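Local coordinates for protein cathepsin L Propeptide (Toxoplasma gondii, PDB 3F75) that belongs to the cathepsin propeptide inhibitor (I29) family, a small mainly helical domain that probably packs against mature cathepsin L, at residues 26-31 / 68-73. Sequence-based numbering, arbitrary orientation. Where two conformers were deposited one is given.
Sequences SSFQAM and LKMNHF
A small, buried Met-aromatic contact joins helix 18-32 to the loop that follows strand 66-68, with Phe28 meeting Met70 and the backbone of Asn71. The joint is slight: 118 Å² is buried over both sides, and the nearest CA atoms, those of Phe28 and His72, remain 8.3 Å apart. Phe28 points toward the loop, and with CG anti to the backbone N (chi1 171°) its ring reaches Met70 and Asn71. The sulfur of Met70 lies 5.0 Å from the centroid of the Phe28 ring and 51° off its normal, an oblique approach. Bends at chi2 and chi3 fold the Met70 chain so that SD presents itself to the CD1-CE1 side of the ring, 4.2 Å from CE1 of Phe28. The two side chains cross at roughly a right angle. Asn71 O approaches the rim of the Phe28 ring almost level with it, 3.5 Å from CE1, a placement that would suit the slightly positive rim of an aromatic ring. The loop has its own brace: Phe73 N donates to Asn71 OD1 (2.8 Å, 152° at the hydrogen), closing an Asx turn, while Asn71 ND2 bonds to the backbone of the other protein chain. Phe49 of helix 39-60 touches both Phe28 and Met70, and Tyr32 packs on the Phe28 ring. These contacts join helices 18-32 and 39-60 to the loop that faces the other protein chain, within the globular part of an I29 cathepsin propeptide inhibitor domain.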
loop_
_atom_site.group_PDB
_atom_site.type_symbol
_atom_site.label_atom_id
_atom_site.label_comp_id
_atom_site.label_asym_id
_atom_site.label_seq_id
_atom_site.Cartn_x
_atom_site.Cartn_y
_atom_site.Cartn_z
ATOM N N SER B 26 -5.712 -25.997 8.945
ATOM C CA SER B 26 -4.496 -26.403 9.670
ATOM C C SER B 26 -3.238 -25.971 8.949
ATOM O O SER B 26 -2.326 -25.469 9.575
ATOM C CB SER B 26 -4.458 -27.913 9.898
ATOM O OG SER B 26 -5.585 -28.305 10.651
ATOM N N SER B 27 -3.212 -26.144 7.628
ATOM C CA SER B 27 -2.117 -25.655 6.811
ATOM C C SER B 27 -1.964 -24.113 6.909
ATOM O O SER B 27 -0.846 -23.595 6.937
ATOM C CB SER B 27 -2.326 -26.075 5.356
ATOM O OG SER B 27 -1.221 -25.699 4.570
ATOM N N PHE B 28 -3.090 -23.400 6.903
ATOM C CA PHE B 28 -3.128 -21.949 7.074
ATOM C C PHE B 28 -2.528 -21.584 8.440
ATOM O O PHE B 28 -1.697 -20.682 8.530
ATOM C CB PHE B 28 -4.584 -21.444 6.958
ATOM C CG PHE B 28 -4.777 -19.997 7.336
ATOM C CD1 PHE B 28 -4.473 -18.984 6.446
ATOM C CD2 PHE B 28 -5.299 -19.653 8.574
ATOM C CE1 PHE B 28 -4.677 -17.648 6.774
ATOM C CE2 PHE B 28 -5.491 -18.316 8.925
ATOM C CZ PHE B 28 -5.178 -17.306 8.022
ATOM N N GLN B 29 -2.953 -22.274 9.491
ATOM C CA GLN B 29 -2.443 -22.018 10.840
ATOM C C GLN B 29 -0.934 -22.244 10.905
ATOM O O GLN B 29 -0.212 -21.435 11.482
ATOM C CB GLN B 29 -3.140 -22.906 11.877
ATOM C CG GLN B 29 -4.555 -22.478 12.211
ATOM C CD GLN B 29 -5.049 -23.076 13.518
ATOM O OE1 GLN B 29 -5.783 -24.053 13.506
ATOM N NE2 GLN B 29 -4.652 -22.490 14.644
ATOM N N ALA B 30 -0.465 -23.332 10.292
ATOM C CA ALA B 30 0.953 -23.660 10.281
ATOM C C ALA B 30 1.742 -22.651 9.477
ATOM O O ALA B 30 2.772 -22.158 9.924
ATOM C CB ALA B 30 1.185 -25.081 9.706
ATOM N N MET B 31 1.256 -22.359 8.275
ATOM C CA MET B 31 1.968 -21.480 7.381
ATOM C C MET B 31 2.106 -20.080 7.985
ATOM O O MET B 31 3.165 -19.469 7.881
ATOM C CB MET B 31 1.246 -21.405 6.034
ATOM C CG MET B 31 1.989 -20.584 5.000
ATOM S SD MET B 31 1.164 -20.719 3.419
ATOM C CE MET B 31 1.450 -22.454 3.037
ATOM N N LEU B 68 -6.874 -14.215 -7.394
ATOM C CA LEU B 68 -6.809 -14.051 -5.955
ATOM C C LEU B 68 -6.026 -15.208 -5.371
ATOM O O LEU B 68 -5.940 -16.283 -5.976
ATOM C CB LEU B 68 -8.211 -14.058 -5.346
ATOM C CG LEU B 68 -9.211 -13.025 -5.858
ATOM C CD1 LEU B 68 -10.521 -13.111 -5.089
ATOM C CD2 LEU B 68 -8.611 -11.610 -5.770
ATOM N N LYS B 69 -5.486 -15.005 -4.178
ATOM C CA LYS B 69 -4.802 -16.079 -3.476
ATOM C C LYS B 69 -4.932 -15.887 -1.992
ATOM O O LYS B 69 -4.861 -14.762 -1.495
ATOM C CB LYS B 69 -3.321 -16.097 -3.871
ATOM C CG LYS B 69 -2.534 -17.289 -3.366
ATOM C CD LYS B 69 -1.058 -17.117 -3.739
ATOM C CE LYS B 69 -0.202 -18.206 -3.132
ATOM N NZ LYS B 69 -0.626 -19.516 -3.640
ATOM N N MET B 70 -5.115 -16.991 -1.276
ATOM C CA MET B 70 -5.072 -16.957 0.183
ATOM C C MET B 70 -3.763 -16.310 0.689
ATOM O O MET B 70 -2.705 -16.427 0.075
ATOM C CB MET B 70 -5.228 -18.392 0.734
ATOM C CG MET B 70 -5.203 -18.496 2.261
ATOM S SD MET B 70 -6.564 -17.644 3.074
ATOM C CE MET B 70 -7.993 -18.501 2.419
ATOM N N ASN B 71 -3.841 -15.604 1.811
ATOM C CA ASN B 71 -2.689 -14.910 2.341
ATOM C C ASN B 71 -2.868 -14.679 3.840
ATOM O O ASN B 71 -3.797 -15.238 4.428
ATOM C CB ASN B 71 -2.467 -13.598 1.579
ATOM C CG ASN B 71 -3.632 -12.638 1.703
ATOM O OD1 ASN B 71 -4.272 -12.545 2.746
ATOM N ND2 ASN B 71 -3.899 -11.901 0.635
ATOM N N HIS B 72 -2.020 -13.868 4.465
ATOM C CA HIS B 72 -2.082 -13.748 5.945
ATOM C C HIS B 72 -3.317 -13.006 6.471
ATOM O O HIS B 72 -3.542 -12.982 7.682
ATOM C CB HIS B 72 -0.773 -13.219 6.585
ATOM C CG HIS B 72 -0.427 -11.795 6.255
ATOM N ND1 HIS B 72 0.869 -11.334 6.285
ATOM C CD2 HIS B 72 -1.186 -10.737 5.891
ATOM C CE1 HIS B 72 0.893 -10.054 5.962
ATOM N NE2 HIS B 72 -0.341 -9.668 5.709
ATOM N N PHE B 73 -4.140 -12.460 5.574
ATOM C CA PHE B 73 -5.433 -11.870 5.949
ATOM C C PHE B 73 -6.580 -12.873 5.845
ATOM O O PHE B 73 -7.754 -12.492 5.983
ATOM C CB PHE B 73 -5.778 -10.700 5.032
ATOM C CG PHE B 73 -4.710 -9.659 4.943
ATOM C CD1 PHE B 73 -4.268 -9.004 6.085
ATOM C CD2 PHE B 73 -4.197 -9.278 3.717
ATOM C CE1 PHE B 73 -3.303 -8.026 6.020
ATOM C CE2 PHE B 73 -3.219 -8.268 3.641
ATOM C CZ PHE B 73 -2.774 -7.655 4.789
#